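Local coordinates for glycosyl hydrolases family 2, sugar binding domain protein (Bacteroides uniformis str. 3978 T3 ii, PDB 6D1P) that is a beta-glucuronidase of glycoside hydrolase family 2 that probably hydrolyses O-glycosidic bonds in a human gut bacterium, at residues 723-726 with 730-733; 754-757 with 761-764. All coordinates share one frame; numbering follows the deposited sequence.

Contact 1 (723-726 with 730-733); sequences QTAQ and TILV
The loop end of a beta hairpin, where T724 meets L732 and A725 rests on I731, illustrates how a strand pair can fray without letting go at once. Strand 718-723 finishes at Q723, which faces V733 as an antiparallel non-hydrogen-bonded pair with CA atoms 4.5 Å apart. One residue further on, T724 N donates to L732 O at 2.8 Å; with 172° at the hydrogen, this bond is nearly straight. The same carbonyl also receives a CA-H contact from Q723, whose CA lies 3.3 Å from L732 O.

Around this junction the side chains sort by face. Q723 and I731 run side by side in the same direction, and the OE1 atom of Q723 comes within 3.9 Å of CG2 of I731. On this face they reach I809 and V811 of strand 807-811, in the other sheet of the domain. V733 points to the same face as Q723 and touches V786 of strand 781-787. L732 contributes the largest share of the surface buried from its own strand; its side chain contacts S783 and Q770, while its CB passes 3.8 Å from T724 O.

Past the last bond, apolar contact replaces pairing. I731 sets CG1 beside its backbone N (chi1 -68°), and there the methyl CB of A725 packs tightly, 3.4 Å from I731 CG1.

Contact 2 (754-757 with 761-764); sequences FGCT and ALLR
The carbonyl oxygen of F754, a residue whose CB packs on L762, accepts a weak hydrogen bond from NH1 of R773, and the F754 backbone is hydrogen-bonded to that of R773 as well. Next along the strand, G755 is tied through its backbone to S796. With the strand held in this way by its neighbours, its meeting with 761-764 is left to apolar contact, a worked case of a loop residue filling the interior of a beta-sandwich.

L762 makes the largest contribution to the contact. Its CG is set beside the backbone N, and the chain then extends with CD1 anti to CA (chi2 -177°), which drives that methyl up against the strand. There CD1 lies 3.9 Å from F754 CB and 3.8 Å from G755 O. Behind it, the branch point CG of L762 meets CB of C756 at 3.7 Å. The leucine thus meets the strand end-on, its CD1 between the CB atoms of F754 and C756, both of which point toward it, and against the G755 backbone. The phenyl ring of F754 leads away from the loop, leaving its CB to do the touching.

The cysteine makes a second foothold. Its SG stands anti to the backbone N (chi1 -176°), and this brings the sulfur 3.9 Å from the methyl CB of A761.

In the fold, L762 is enclosed by I784 and V786 of strand 781-787 and by V795 of strand 793-799, so it sits between two sheets. Backbone bonds from A761 to N787 and from L763 to R785 lay the loop antiparallel to strand 781-787. Beyond C756, T757 O bonds to S796 OG of the second subunit, at the dimer interface, while strand 751-756 stays flanked by 774-776 and 793-799.

Contacts 1 and 2 follow in series along the chain and belong to the same C-terminal beta-sandwich, their centres 13 Å and their nearest atoms about 5 Å apart. They do not touch; strand 781-787 lies between them. One of its edges bonds through I784 and V786 to 730-738, the second strand of contact 1, while the other bonds through R785 and N787 to the loop segment of contact 2. V786 also touches side chains from both, V733 and L762. Contact 1 thus closes a hairpin in one sheet, whereas contact 2 joins that sheet's far edge to the opposing sheet, whose strand end borders the second subunit.

Contact 1 (723-726 with 730-733)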
ATOM      1  N   GLN A 723      -8.679   9.703  31.956  1.00 35.91           N
ATOM      2  CA  GLN A 723      -8.509  10.815  31.022  1.00 35.12           C
ATOM      3  C   GLN A 723      -8.025  12.063  31.752  1.00 42.37           C
ATOM      4  O   GLN A 723      -8.458  12.341  32.877  1.00 45.62           O
ATOM      5  CB  GLN A 723      -9.796  11.135  30.230  1.00 41.62           C
ATOM      6  CG  GLN A 723     -11.136  10.709  30.861  1.00 42.38           C
ATOM      7  CD  GLN A 723     -12.317  10.865  29.890  1.00 43.20           C
ATOM      8  OE1 GLN A 723     -12.435  11.883  29.197  1.00 42.86           O
ATOM      9  NE2 GLN A 723     -13.180   9.851  29.828  1.00 40.67           N
ATOM     10  N   THR A 724      -7.117  12.809  31.090  1.00 50.18           N
ATOM     11  CA  THR A 724      -6.487  14.039  31.617  1.00 45.24           C
ATOM     12  C   THR A 724      -6.403  15.121  30.527  1.00 53.44           C
ATOM     13  O   THR A 724      -5.341  15.709  30.285  1.00 55.05           O
ATOM     14  CB  THR A 724      -5.089  13.750  32.170  1.00 47.25           C
ATOM     15  OG1 THR A 724      -4.613  12.470  31.699  1.00 47.52           O
ATOM     16  CG2 THR A 724      -5.098  13.767  33.669  1.00 54.47           C
ATOM     17  N   ALA A 725      -7.562  15.395  29.887  1.00 54.31           N
ATOM     18  CA  ALA A 725      -7.681  16.279  28.727  1.00 52.44           C
ATOM     19  C   ALA A 725      -7.612  17.746  29.114  1.00 61.61           C
ATOM     20  O   ALA A 725      -8.394  18.205  29.956  1.00 70.15           O
ATOM     21  CB  ALA A 725      -9.017  16.022  28.038  1.00 58.41           C
ATOM     22  N   GLN A 726      -6.702  18.497  28.485  1.00 56.76           N
ATOM     23  CA  GLN A 726      -6.642  19.919  28.779  1.00 69.36           C
ATOM     24  C   GLN A 726      -6.582  20.754  27.515  1.00 69.09           C
ATOM     25  O   GLN A 726      -6.131  21.912  27.577  1.00 78.11           O
ATOM     26  CB  GLN A 726      -5.457  20.242  29.711  1.00 69.44           C
ATOM     27  CG  GLN A 726      -4.070  20.180  29.056  1.00 61.54           C
ATOM     28  CD  GLN A 726      -3.728  18.815  28.423  1.00 72.45           C
ATOM     29  OE1 GLN A 726      -4.335  18.387  27.403  1.00 72.02           O
ATOM     30  NE2 GLN A 726      -2.718  18.139  29.005  1.00 71.21           N
ATOM     31  N   THR A 730      -8.369  18.075  21.961  1.00 49.58           N
ATOM     32  CA  THR A 730      -7.967  16.703  22.222  1.00 45.55           C
ATOM     33  C   THR A 730      -8.193  16.339  23.680  1.00 43.90           C
ATOM     34  O   THR A 730      -8.168  17.188  24.569  1.00 44.46           O
ATOM     35  CB  THR A 730      -6.478  16.448  21.863  1.00 43.26           C
ATOM     36  OG1 THR A 730      -5.641  17.013  22.872  1.00 45.55           O
ATOM     37  CG2 THR A 730      -6.104  17.070  20.510  1.00 46.79           C
ATOM     38  N   ILE A 731      -8.404  15.053  23.899  1.00 39.63           N
ATOM     39  CA  ILE A 731      -8.383  14.441  25.212  1.00 33.63           C
ATOM     40  C   ILE A 731      -7.146  13.561  25.299  1.00 36.35           C
ATOM     41  O   ILE A 731      -6.769  12.899  24.321  1.00 33.41           O
ATOM     42  CB  ILE A 731      -9.666  13.626  25.458  1.00 40.97           C
ATOM     43  CG1 ILE A 731     -10.874  14.566  25.563  1.00 41.95           C
ATOM     44  CG2 ILE A 731      -9.517  12.743  26.698  1.00 34.08           C
ATOM     45  CD1 ILE A 731     -12.038  14.179  24.672  1.00 43.89           C
ATOM     46  N   LEU A 732      -6.493  13.580  26.453  1.00 27.25           N
ATOM     47  CA  LEU A 732      -5.357  12.714  26.711  1.00 27.31           C
ATOM     48  C   LEU A 732      -5.838  11.533  27.534  1.00 28.66           C
ATOM     49  O   LEU A 732      -6.417  11.719  28.604  1.00 30.84           O
ATOM     50  CB  LEU A 732      -4.243  13.466  27.442  1.00 34.52           C
ATOM     51  CG  LEU A 732      -2.977  12.644  27.721  1.00 31.02           C
ATOM     52  CD1 LEU A 732      -2.397  12.101  26.401  1.00 27.11           C
ATOM     53  CD2 LEU A 732      -1.935  13.445  28.511  1.00 26.40           C
ATOM     54  N   VAL A 733      -5.621  10.326  27.032  1.00 26.39           N
ATOM     55  CA  VAL A 733      -5.996   9.104  27.725  1.00 26.44           C
ATOM     56  C   VAL A 733      -4.718   8.432  28.204  1.00 31.39           C
ATOM     57  O   VAL A 733      -3.719   8.390  27.473  1.00 29.15           O
ATOM     58  CB  VAL A 733      -6.812   8.174  26.801  1.00 28.13           C
ATOM     59  CG1 VAL A 733      -6.883   6.767  27.358  1.00 23.33           C
ATOM     60  CG2 VAL A 733      -8.206   8.727  26.597  1.00 27.98           C
TER

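Contact 2 (754-757 with 761-764)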
ATOM      1  N   PHE A 754      -3.292   0.772  21.801  1.00 22.97           N
ATOM      2  CA  PHE A 754      -4.573   1.434  21.907  1.00 24.36           C
ATOM      3  C   PHE A 754      -5.471   1.089  20.721  1.00 28.76           C
ATOM      4  O   PHE A 754      -5.007   0.872  19.600  1.00 29.91           O
ATOM      5  CB  PHE A 754      -4.389   2.943  21.998  1.00 25.82           C
ATOM      6  CG  PHE A 754      -3.668   3.390  23.222  1.00 24.84           C
ATOM      7  CD1 PHE A 754      -2.344   3.808  23.143  1.00 24.61           C
ATOM      8  CD2 PHE A 754      -4.308   3.399  24.460  1.00 25.00           C
ATOM      9  CE1 PHE A 754      -1.663   4.252  24.282  1.00 26.65           C
ATOM     10  CE2 PHE A 754      -3.637   3.834  25.612  1.00 27.20           C
ATOM     11  CZ  PHE A 754      -2.311   4.265  25.518  1.00 27.96           C
ATOM     12  N   GLY A 755      -6.774   1.032  20.993  1.00 27.90           N
ATOM     13  CA  GLY A 755      -7.766   0.853  19.955  1.00 25.01           C
ATOM     14  C   GLY A 755      -8.938   1.773  20.231  1.00 30.41           C
ATOM     15  O   GLY A 755      -9.020   2.402  21.288  1.00 25.96           O
ATOM     16  N   CYS A 756      -9.858   1.834  19.271  1.00 30.60           N
ATOM     17  CA  CYS A 756     -10.962   2.772  19.411  1.00 29.29           C
ATOM     18  C   CYS A 756     -12.121   2.368  18.505  1.00 26.28           C
ATOM     19  O   CYS A 756     -11.905   1.959  17.361  1.00 30.86           O
ATOM     20  CB  CYS A 756     -10.483   4.192  19.091  1.00 24.82           C
ATOM     21  SG  CYS A 756     -11.712   5.432  19.328  1.00 27.57           S
ATOM     22  N   THR A 757     -13.346   2.492  19.032  1.00 25.00           N
ATOM     23  CA  THR A 757     -14.537   2.256  18.228  1.00 32.36           C
ATOM     24  C   THR A 757     -14.589   3.162  17.010  1.00 33.37           C
ATOM     25  O   THR A 757     -15.291   2.848  16.045  1.00 33.57           O
ATOM     26  CB  THR A 757     -15.819   2.451  19.052  1.00 33.56           C
ATOM     27  OG1 THR A 757     -15.784   3.709  19.747  1.00 32.30           O
ATOM     28  CG2 THR A 757     -16.011   1.296  20.037  1.00 31.27           C
ATOM     29  N   ALA A 761     -10.381   8.550  15.560  1.00 32.01           N
ATOM     30  CA  ALA A 761     -10.334   9.439  16.712  1.00 30.04           C
ATOM     31  C   ALA A 761      -8.929   9.503  17.299  1.00 29.42           C
ATOM     32  O   ALA A 761      -8.446  10.587  17.639  1.00 32.12           O
ATOM     33  CB  ALA A 761     -11.346   8.984  17.760  1.00 25.34           C
ATOM     34  N   LEU A 762      -8.248   8.366  17.412  1.00 24.87           N
ATOM     35  CA  LEU A 762      -6.933   8.358  18.046  1.00 23.99           C
ATOM     36  C   LEU A 762      -5.925   9.126  17.205  1.00 29.72           C
ATOM     37  O   LEU A 762      -5.812   8.893  15.997  1.00 27.44           O
ATOM     38  CB  LEU A 762      -6.442   6.929  18.260  1.00 26.65           C
ATOM     39  CG  LEU A 762      -7.269   6.116  19.265  1.00 27.27           C
ATOM     40  CD1 LEU A 762      -6.677   4.731  19.464  1.00 21.42           C
ATOM     41  CD2 LEU A 762      -7.379   6.877  20.588  1.00 24.58           C
ATOM     42  N   LEU A 763      -5.207  10.061  17.839  1.00 27.55           N
ATOM     43  CA  LEU A 763      -4.077  10.720  17.197  1.00 26.77           C
ATOM     44  C   LEU A 763      -2.941   9.708  17.179  1.00 35.21           C
ATOM     45  O   LEU A 763      -2.270   9.495  18.190  1.00 37.43           O
ATOM     46  CB  LEU A 763      -3.661  11.986  17.940  1.00 28.11           C
ATOM     47  CG  LEU A 763      -2.272  12.488  17.495  1.00 35.12           C
ATOM     48  CD1 LEU A 763      -2.360  13.334  16.205  1.00 32.26           C
ATOM     49  CD2 LEU A 763      -1.436  13.208  18.609  1.00 32.28           C
ATOM     50  N   ARG A 764      -2.715   9.065  16.045  1.00 26.23           N
ATOM     51  CA  ARG A 764      -1.674   8.060  16.018  1.00 28.24           C
ATOM     52  C   ARG A 764      -0.735   8.304  14.844  1.00 24.51           C
ATOM     53  O   ARG A 764      -0.853   9.295  14.108  1.00 23.61           O
ATOM     54  CB  ARG A 764      -2.274   6.649  15.973  1.00 30.63           C
ATOM     55  CG  ARG A 764      -3.237   6.362  14.840  1.00 26.53           C
ATOM     56  CD  ARG A 764      -4.024   5.095  15.197  1.00 31.38           C
ATOM     57  NE  ARG A 764      -5.166   4.861  14.315  1.00 41.45           N
ATOM     58  CZ  ARG A 764      -5.282   3.814  13.497  1.00 42.10           C
ATOM     59  NH1 ARG A 764      -4.326   2.890  13.452  1.00 32.00           N
ATOM     60  NH2 ARG A 764      -6.364   3.683  12.728  1.00 38.89           N
TER